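Local coordinates for protein mercuric reductase (Metallosphaera sedula, PDB 4YWO) that probably reduces mercuric ions to elemental mercury at the expense of NADPH, using bound FAD, as a homodimeric flavoprotein of the pyridine nucleotide-disulphide oxidoreductase family, at residues L18-Y23 with P41-K46; E114-E119 with K129-V134. All coordinates share one frame; numbering follows the deposited sequence. Where two conformers were deposited one is given.

Overall arrangement
Both interactions touch the adenosine half of FAD, but they lie at different depths in the fold, their centres about 9 Å apart. Interaction 1 is buried: strands 18-21 and 42-45 run parallel in the central sheet, held by a ladder of backbone hydrogen bonds and aliphatic side chains. Interaction 2 lies nearer the surface, where the outermost strand of that sheet, 114-117, meets the tip of an antiparallel hairpin; one asparagine amide, two waters and a small apolar patch make the contact. Strand 42-45 is the common neighbour: Leu43 O and Gly45 O probably accept hydrogen bonds from Ile116 N and Gly118 N, so the two contacts are joined through one sheet.

Interaction 1 of 2, residues L18-Y23 with P41-K46. With FAD (flavin-adenine dinucleotide), chain B.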
loop_
_atom_site.group_PDB
_atom_site.type_symbol
_atom_site.label_atom_id
_atom_site.label_comp_id
_atom_site.label_asym_id
_atom_site.label_seq_id
_atom_site.Cartn_x
_atom_site.Cartn_y
_atom_site.Cartn_z
ATOM N N LEU A 18 -30.934 11.221 -22.608
ATOM C CA LEU A 18 -30.585 10.413 -21.447
ATOM C C LEU A 18 -31.099 10.990 -20.161
ATOM O O LEU A 18 -30.915 12.192 -19.850
ATOM C CB LEU A 18 -29.057 10.259 -21.341
ATOM C CG LEU A 18 -28.531 9.539 -20.091
ATOM C CD1 LEU A 18 -28.823 8.112 -20.285
ATOM C CD2 LEU A 18 -26.986 9.650 -19.968
ATOM N N ALA A 19 -31.708 10.108 -19.370
ATOM C CA ALA A 19 -32.070 10.428 -18.000
ATOM C C ALA A 19 -31.380 9.447 -17.058
ATOM O O ALA A 19 -31.417 8.228 -17.285
ATOM C CB ALA A 19 -33.576 10.361 -17.753
ATOM N N ILE A 20 -30.841 10.015 -15.970
ATOM C CA ILE A 20 -30.163 9.251 -14.936
ATOM C C ILE A 20 -30.899 9.330 -13.667
ATOM O O ILE A 20 -31.198 10.461 -13.220
ATOM C CB ILE A 20 -28.705 9.830 -14.694
ATOM C CG1 ILE A 20 -27.910 9.757 -15.951
ATOM C CG2 ILE A 20 -27.988 9.062 -13.570
ATOM C CD1 ILE A 20 -26.739 10.732 -15.996
ATOM N N ILE A 21 -31.252 8.206 -13.086
ATOM C CA ILE A 21 -32.043 8.161 -11.873
ATOM C C ILE A 21 -31.164 7.836 -10.694
ATOM O O ILE A 21 -30.756 6.701 -10.505
ATOM C CB ILE A 21 -33.227 7.199 -11.905
ATOM C CG1 ILE A 21 -33.951 7.239 -13.278
ATOM C CG2 ILE A 21 -34.112 7.427 -10.708
ATOM C CD1 ILE A 21 -34.622 8.505 -13.561
ATOM N N GLY A 22 -30.925 8.842 -9.871
ATOM C CA GLY A 22 -30.088 8.747 -8.664
ATOM C C GLY A 22 -28.764 9.535 -8.856
ATOM O O GLY A 22 -28.186 9.513 -9.927
ATOM N N TYR A 23 -28.356 10.254 -7.792
ATOM C CA TYR A 23 -27.173 11.116 -7.885
ATOM C C TYR A 23 -26.077 10.834 -6.815
ATOM O O TYR A 23 -25.571 11.716 -6.124
ATOM C CB TYR A 23 -27.548 12.590 -8.005
ATOM C CG TYR A 23 -28.435 13.258 -7.019
ATOM C CD1 TYR A 23 -28.543 12.881 -5.676
ATOM C CD2 TYR A 23 -29.233 14.316 -7.478
ATOM C CE1 TYR A 23 -29.338 13.596 -4.792
ATOM C CE2 TYR A 23 -30.029 15.022 -6.573
ATOM C CZ TYR A 23 -30.130 14.639 -5.260
ATOM O OH TYR A 23 -30.943 15.325 -4.369
ATOM N N PRO A 41 -27.303 15.317 -19.828
ATOM C CA PRO A 41 -28.355 14.466 -19.306
ATOM C C PRO A 41 -29.270 15.136 -18.381
ATOM O O PRO A 41 -28.955 16.197 -17.812
ATOM C CB PRO A 41 -27.560 13.392 -18.498
ATOM C CG PRO A 41 -26.288 14.087 -18.091
ATOM C CD PRO A 41 -26.020 15.193 -19.123
ATOM N N VAL A 42 -30.423 14.519 -18.120
ATOM C CA VAL A 42 -31.259 14.933 -17.052
ATOM C C VAL A 42 -30.829 14.021 -15.879
ATOM O O VAL A 42 -30.698 12.818 -16.051
ATOM C CB VAL A 42 -32.751 14.678 -17.349
ATOM C CG1 VAL A 42 -33.558 15.103 -16.162
ATOM C CG2 VAL A 42 -33.186 15.399 -18.604
ATOM N N LEU A 43 -30.597 14.607 -14.728
ATOM C CA LEU A 43 -30.149 13.859 -13.521
ATOM C C LEU A 43 -31.170 14.080 -12.441
ATOM O O LEU A 43 -31.476 15.263 -12.046
ATOM C CB LEU A 43 -28.766 14.398 -13.087
ATOM C CG LEU A 43 -28.200 13.790 -11.791
ATOM C CD1 LEU A 43 -27.946 12.332 -11.964
ATOM C CD2 LEU A 43 -26.890 14.499 -11.480
ATOM N N ILE A 44 -31.816 12.989 -12.003
ATOM C CA ILE A 44 -32.874 13.098 -11.068
ATOM C C ILE A 44 -32.508 12.402 -9.801
ATOM O O ILE A 44 -32.174 11.235 -9.864
ATOM C CB ILE A 44 -34.146 12.421 -11.642
ATOM C CG1 ILE A 44 -34.484 12.964 -12.986
ATOM C CG2 ILE A 44 -35.356 12.593 -10.661
ATOM C CD1 ILE A 44 -35.511 12.240 -13.855
ATOM N N GLY A 45 -32.574 13.034 -8.635
ATOM C CA GLY A 45 -32.282 12.399 -7.430
ATOM C C GLY A 45 -33.045 12.952 -6.249
ATOM O O GLY A 45 -33.596 14.063 -6.317
ATOM N N LYS A 46 -33.075 12.203 -5.188
ATOM C CA LYS A 46 -33.574 12.828 -3.979
ATOM C C LYS A 46 -32.612 12.634 -2.874
ATOM O O LYS A 46 -31.746 11.798 -2.971
ATOM C CB LYS A 46 -34.924 12.272 -3.711
ATOM C CG LYS A 46 -34.874 10.846 -3.330
ATOM C CD LYS A 46 -36.263 10.358 -3.212
ATOM C CE LYS A 46 -36.227 8.887 -3.159
ATOM N NZ LYS A 46 -36.065 8.529 -1.756
HETATM P PA FAD B . -26.446 5.593 -3.944
HETATM O O1A FAD B . -25.243 6.491 -3.785
HETATM O O2A FAD B . -27.333 5.304 -2.756
HETATM O O5B FAD B . -27.365 6.187 -5.125
HETATM C C5B FAD B . -28.763 6.383 -4.926
HETATM C C4B FAD B . -29.073 7.875 -4.933
HETATM O O4B FAD B . -30.112 8.147 -5.878
HETATM C C3B FAD B . -29.548 8.346 -3.568
HETATM O O3B FAD B . -28.668 9.354 -3.063
HETATM C C2B FAD B . -30.934 8.922 -3.777
HETATM O O2B FAD B . -30.951 10.304 -3.407
HETATM C C1B FAD B . -31.238 8.777 -5.260
HETATM N N9A FAD B . -32.446 7.934 -5.443
HETATM C C8A FAD B . -32.646 6.717 -4.904
HETATM N N7A FAD B . -33.854 6.213 -5.266
HETATM C C5A FAD B . -34.450 7.125 -6.057
HETATM C C6A FAD B . -35.739 7.229 -6.782
HETATM N N6A FAD B . -36.654 6.231 -6.731
HETATM N N1A FAD B . -35.970 8.353 -7.496
HETATM C C2A FAD B . -35.069 9.351 -7.554
HETATM N N3A FAD B . -33.881 9.324 -6.922
HETATM C C4A FAD B . -33.519 8.257 -6.171
HETATM N N1 FAD B . -17.889 1.161 -0.355
HETATM C C2 FAD B . -16.549 1.177 -0.568
HETATM O O2 FAD B . -16.120 0.918 -1.713
HETATM N N3 FAD B . -15.663 1.462 0.404
HETATM C C4 FAD B . -16.041 1.749 1.654
HETATM O O4 FAD B . -15.192 2.009 2.536
HETATM C C4X FAD B . -17.490 1.753 1.971
HETATM N N5 FAD B . -17.953 2.033 3.210
HETATM C C5X FAD B . -19.282 2.028 3.467
HETATM C C6 FAD B . -19.736 2.320 4.749
HETATM C C7 FAD B . -21.099 2.317 5.022
HETATM C C7M FAD B . -21.588 2.633 6.412
HETATM C C8 FAD B . -22.075 2.002 3.945
HETATM C C8M FAD B . -23.551 2.000 4.245
HETATM C C9 FAD B . -21.626 1.710 2.663
HETATM C C9A FAD B . -20.263 1.713 2.389
HETATM N N10 FAD B . -19.799 1.418 1.092
HETATM C C10 FAD B . -18.411 1.432 0.859
HETATM C "C1'" FAD B . -20.738 1.105 0.012
HETATM C "C2'" FAD B . -20.894 2.320 -0.894
HETATM O "O2'" FAD B . -21.212 3.469 -0.101
HETATM C "C3'" FAD B . -21.993 2.094 -1.925
HETATM O "O3'" FAD B . -21.759 0.859 -2.610
HETATM C "C4'" FAD B . -22.036 3.234 -2.935
HETATM O "O4'" FAD B . -22.459 4.436 -2.282
HETATM C "C5'" FAD B . -22.992 2.915 -4.079
HETATM O "O5'" FAD B . -23.440 4.130 -4.677
HETATM P P FAD B . -24.744 4.143 -5.621
HETATM O O1P FAD B . -24.750 5.438 -6.398
HETATM O O2P FAD B . -24.811 2.825 -6.354
HETATM O O3P FAD B . -25.949 4.189 -4.556
#
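Strands 18-21 and 42-45 run side by side in the same direction, their axes 19° apart, with Ala19 beside Val42, Ile20 beside Leu43 and Ile21 beside Ile44. Four backbone hydrogen bonds form the ladder. Val42 N gives to Leu18 O and Ile44 N to Ile20 O, while Ile20 N gives to Val42 O and Gly22 N to Ile44 O, the last at 2.7 Å. All are nearly straight, so the polar groups on the facing edges are satisfied by backbone alone and aliphatic residues can fill both faces. On one face Ile20, CG1 anti to its carbonyl carbon (chi1 -60°), sends CD1 alongside Pro41 CB at 3.7 Å, and its CG2 branch crosses Leu43 CD1 obliquely at 3.6 Å. On the other face Ile21 and Ile44 lie side by side, joined through their CD1 tips at 3.9 Å, and Ile21 CG2 touches adenine C2A at 3.8 Å. Past the strand end Tyr23 takes the crowded position between its backbone N and carbonyl carbon (chi1 54°), which lays one ring face over Gly45. Gly45 CA makes a CH-pi contact, 3.6 Å from the ring centroid; a CB there would collide with the ring. Leu43 CG sits at the ring edge, and Tyr23 OH is hydrogen-bonded to Gly47 O. At the backbone angles of Gly22 a CB would be jammed against the carbonyl O of Ile21, so glycine suits this place beside the ribose. Lys46 CE lies 3.8 Å from C5A of the adenine. This is the first beta-alpha-beta unit of a Rossmann-type FAD fold: helix 25-36 connects the strands and packs its Ala30 and Ala34 against Ile20, Leu18 and Pro41, strand 139-142 pairs with 18-21, and strand 114-117 lies beside 42-45.

Interaction 2 of 2, residues E114-E119 with K129-V134; sequences ELIQGE and KVNGQV. With FAD (flavin-adenine dinucleotide), chain B.
The carboxamide of Asn131 is the flat group that carries this contact, and both of its polar atoms are used. Asn131 ND2 gives a straight hydrogen bond (169°) to Gln117 O at 2.9 Å. The acceptor lies in the amide plane, yet on the Gln117 side the donor stands above the carbonyl plane, 38° out of it, so the bond is well aimed by the amide but not on a carbonyl lone pair. One water lies 3.1 Å from Asn131 OD1, to which it donates, and accepts from Glu119 N. A second water bridges the backbones: it lies 2.7 Å from Glu119 O, to which it probably donates, and accepts from Asn131 N. Asn131 has CG anti to its carbonyl carbon (chi1 -60°), which brings the amide within bonding distance of Gln117 O. Beside this polar set Ile116 CG2 crosses Val130 obliquely, 4.1 Å from Val130 CG1, while the other branch, Val130 CG2, rests on Gly118 C at 3.6 Å and near Glu119 O. Gly118 suits this spot because a CB would run into both Asn131 OD1 and Val130 CG2. The same backbone also reaches the cofactor: Gly118 O lies 3.4 Å from C2A of the adenine. The Glu119 carboxylate forms a salt bridge with Arg121, while its side chain also touches Lys46. Val130 and Gln133 exchange two backbone hydrogen bonds around Asn131 and Gly132, both with positive phi, as a type I' turn demands and as asparagine and glycine readily adopt. Residues 129-134 form a tight two-residue beta-hairpin within the three-stranded antiparallel meander that, in the FAD domain of this oxidoreductase family, accompanies the parallel sheet; its tip meets the end of strand 114-117, close to the adenine.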
loop_
_atom_site.group_PDB
_atom_site.type_symbol
_atom_site.label_atom_id
_atom_site.label_comp_id
_atom_site.label_asym_id
_atom_site.label_seq_id
_atom_site.Cartn_x
_atom_site.Cartn_y
_atom_site.Cartn_z
ATOM N N GLU A 114 -29.268 18.871 -16.467
ATOM C CA GLU A 114 -30.471 19.387 -15.955
ATOM C C GLU A 114 -30.778 18.595 -14.708
ATOM O O GLU A 114 -31.131 17.421 -14.805
ATOM C CB GLU A 114 -31.580 19.171 -16.995
ATOM C CG GLU A 114 -32.994 19.425 -16.531
ATOM C CD GLU A 114 -33.959 19.314 -17.707
ATOM O OE1 GLU A 114 -33.491 19.178 -18.851
ATOM O OE2 GLU A 114 -35.175 19.341 -17.502
ATOM N N LEU A 115 -30.609 19.222 -13.567
ATOM C CA LEU A 115 -30.822 18.566 -12.310
ATOM C C LEU A 115 -32.292 18.714 -11.855
ATOM O O LEU A 115 -32.830 19.799 -11.765
ATOM C CB LEU A 115 -29.920 19.168 -11.280
ATOM C CG LEU A 115 -29.996 18.653 -9.886
ATOM C CD1 LEU A 115 -29.473 17.246 -9.813
ATOM C CD2 LEU A 115 -29.209 19.575 -8.980
ATOM N N ILE A 116 -32.907 17.621 -11.454
ATOM C CA ILE A 116 -34.226 17.631 -10.813
ATOM C C ILE A 116 -34.205 16.932 -9.508
ATOM O O ILE A 116 -33.682 15.813 -9.446
ATOM C CB ILE A 116 -35.237 16.975 -11.754
ATOM C CG1 ILE A 116 -35.239 17.624 -13.137
ATOM C CG2 ILE A 116 -36.637 16.910 -11.064
ATOM C CD1 ILE A 116 -36.075 16.893 -14.128
ATOM N N GLN A 117 -34.648 17.559 -8.400
ATOM C CA GLN A 117 -34.688 16.917 -7.158
ATOM C C GLN A 117 -36.079 16.400 -6.854
ATOM O O GLN A 117 -37.054 17.161 -6.785
ATOM C CB GLN A 117 -34.090 17.804 -6.037
ATOM C CG GLN A 117 -32.580 17.917 -6.257
ATOM C CD GLN A 117 -31.846 18.810 -5.279
ATOM O OE1 GLN A 117 -31.042 18.339 -4.451
ATOM N NE2 GLN A 117 -32.082 20.112 -5.390
ATOM N N GLY A 118 -36.163 15.106 -6.702
ATOM C CA GLY A 118 -37.422 14.464 -6.425
ATOM C C GLY A 118 -37.356 12.975 -6.639
ATOM O O GLY A 118 -36.371 12.473 -7.168
ATOM N N GLU A 119 -38.431 12.271 -6.249
ATOM C CA GLU A 119 -38.556 10.822 -6.371
ATOM C C GLU A 119 -39.095 10.520 -7.769
ATOM O O GLU A 119 -40.235 10.988 -8.102
ATOM C CB GLU A 119 -39.408 10.229 -5.284
ATOM C CG GLU A 119 -39.587 8.768 -5.401
ATOM C CD GLU A 119 -40.359 8.089 -4.333
ATOM O OE1 GLU A 119 -39.712 7.618 -3.372
ATOM O OE2 GLU A 119 -41.604 8.031 -4.475
ATOM N N LYS A 129 -42.266 9.711 -13.938
ATOM C CA LYS A 129 -42.822 10.855 -13.287
ATOM C C LYS A 129 -41.962 11.293 -12.137
ATOM O O LYS A 129 -41.476 10.458 -11.347
ATOM C CB LYS A 129 -44.321 10.574 -12.846
ATOM C CG LYS A 129 -44.444 9.506 -11.782
ATOM C CD LYS A 129 -45.903 9.230 -11.269
ATOM C CE LYS A 129 -45.900 7.997 -10.336
ATOM N NZ LYS A 129 -47.190 7.762 -9.611
ATOM N N VAL A 130 -41.823 12.608 -12.043
ATOM C CA VAL A 130 -41.249 13.200 -10.850
ATOM C C VAL A 130 -41.955 14.548 -10.563
ATOM O O VAL A 130 -42.042 15.396 -11.395
ATOM C CB VAL A 130 -39.699 13.297 -10.971
ATOM C CG1 VAL A 130 -39.286 13.972 -12.251
ATOM C CG2 VAL A 130 -39.076 13.857 -9.714
ATOM N N ASN A 131 -42.284 14.721 -9.293
ATOM C CA ASN A 131 -42.971 15.941 -8.806
ATOM C C ASN A 131 -44.215 16.249 -9.723
ATOM O O ASN A 131 -44.559 17.409 -10.044
ATOM C CB ASN A 131 -42.002 17.129 -8.761
ATOM C CG ASN A 131 -40.777 16.882 -7.823
ATOM O OD1 ASN A 131 -40.905 16.243 -6.832
ATOM N ND2 ASN A 131 -39.598 17.368 -8.208
ATOM N N GLY A 132 -44.821 15.188 -10.187
ATOM C CA GLY A 132 -46.020 15.283 -11.039
ATOM C C GLY A 132 -45.826 15.592 -12.480
ATOM O O GLY A 132 -46.794 15.706 -13.216
ATOM N N GLN A 133 -44.575 15.641 -12.972
ATOM C CA GLN A 133 -44.262 15.901 -14.295
ATOM C C GLN A 133 -43.739 14.690 -15.029
ATOM O O GLN A 133 -43.108 13.839 -14.379
ATOM C CB GLN A 133 -43.154 16.926 -14.172
ATOM C CG GLN A 133 -42.435 17.426 -15.341
ATOM C CD GLN A 133 -41.586 18.588 -14.818
ATOM O OE1 GLN A 133 -42.113 19.436 -14.071
ATOM N NE2 GLN A 133 -40.283 18.583 -15.098
ATOM N N VAL A 134 -44.055 14.610 -16.310
ATOM C CA VAL A 134 -43.548 13.555 -17.194
ATOM C C VAL A 134 -42.169 13.941 -17.722
ATOM O O VAL A 134 -41.965 15.016 -18.268
ATOM C CB VAL A 134 -44.494 13.260 -18.379
ATOM C CG1 VAL A 134 -43.940 12.188 -19.228
ATOM C CG2 VAL A 134 -45.843 12.769 -17.822
HETATM P PA FAD B . -26.446 5.593 -3.944
HETATM O O1A FAD B . -25.243 6.491 -3.785
HETATM O O2A FAD B . -27.333 5.304 -2.756
HETATM O O5B FAD B . -27.365 6.187 -5.125
HETATM C C5B FAD B . -28.763 6.383 -4.926
HETATM C C4B FAD B . -29.073 7.875 -4.933
HETATM O O4B FAD B . -30.112 8.147 -5.878
HETATM C C3B FAD B . -29.548 8.346 -3.568
HETATM O O3B FAD B . -28.668 9.354 -3.063
HETATM C C2B FAD B . -30.934 8.922 -3.777
HETATM O O2B FAD B . -30.951 10.304 -3.407
HETATM C C1B FAD B . -31.238 8.777 -5.260
HETATM N N9A FAD B . -32.446 7.934 -5.443
HETATM C C8A FAD B . -32.646 6.717 -4.904
HETATM N N7A FAD B . -33.854 6.213 -5.266
HETATM C C5A FAD B . -34.450 7.125 -6.057
HETATM C C6A FAD B . -35.739 7.229 -6.782
HETATM N N6A FAD B . -36.654 6.231 -6.731
HETATM N N1A FAD B . -35.970 8.353 -7.496
HETATM C C2A FAD B . -35.069 9.351 -7.554
HETATM N N3A FAD B . -33.881 9.324 -6.922
HETATM C C4A FAD B . -33.519 8.257 -6.171
HETATM N N1 FAD B . -17.889 1.161 -0.355
HETATM C C2 FAD B . -16.549 1.177 -0.568
HETATM O O2 FAD B . -16.120 0.918 -1.713
HETATM N N3 FAD B . -15.663 1.462 0.404
HETATM C C4 FAD B . -16.041 1.749 1.654
HETATM O O4 FAD B . -15.192 2.009 2.536
HETATM C C4X FAD B . -17.490 1.753 1.971
HETATM N N5 FAD B . -17.953 2.033 3.210
HETATM C C5X FAD B . -19.282 2.028 3.467
HETATM C C6 FAD B . -19.736 2.320 4.749
HETATM C C7 FAD B . -21.099 2.317 5.022
HETATM C C7M FAD B . -21.588 2.633 6.412
HETATM C C8 FAD B . -22.075 2.002 3.945
HETATM C C8M FAD B . -23.551 2.000 4.245
HETATM C C9 FAD B . -21.626 1.710 2.663
HETATM C C9A FAD B . -20.263 1.713 2.389
HETATM N N10 FAD B . -19.799 1.418 1.092
HETATM C C10 FAD B . -18.411 1.432 0.859
HETATM C "C1'" FAD B . -20.738 1.105 0.012
HETATM C "C2'" FAD B . -20.894 2.320 -0.894
HETATM O "O2'" FAD B . -21.212 3.469 -0.101
HETATM C "C3'" FAD B . -21.993 2.094 -1.925
HETATM O "O3'" FAD B . -21.759 0.859 -2.610
HETATM C "C4'" FAD B . -22.036 3.234 -2.935
HETATM O "O4'" FAD B . -22.459 4.436 -2.282
HETATM C "C5'" FAD B . -22.992 2.915 -4.079
HETATM O "O5'" FAD B . -23.440 4.130 -4.677
HETATM P P FAD B . -24.744 4.143 -5.621
HETATM O O1P FAD B . -24.750 5.438 -6.398
HETATM O O2P FAD B . -24.811 2.825 -6.354
HETATM O O3P FAD B . -25.949 4.189 -4.556
HETATM O O HOH W 1 -41.799 12.914 -7.136
HETATM O O HOH W 2 -40.445 13.870 -4.863
#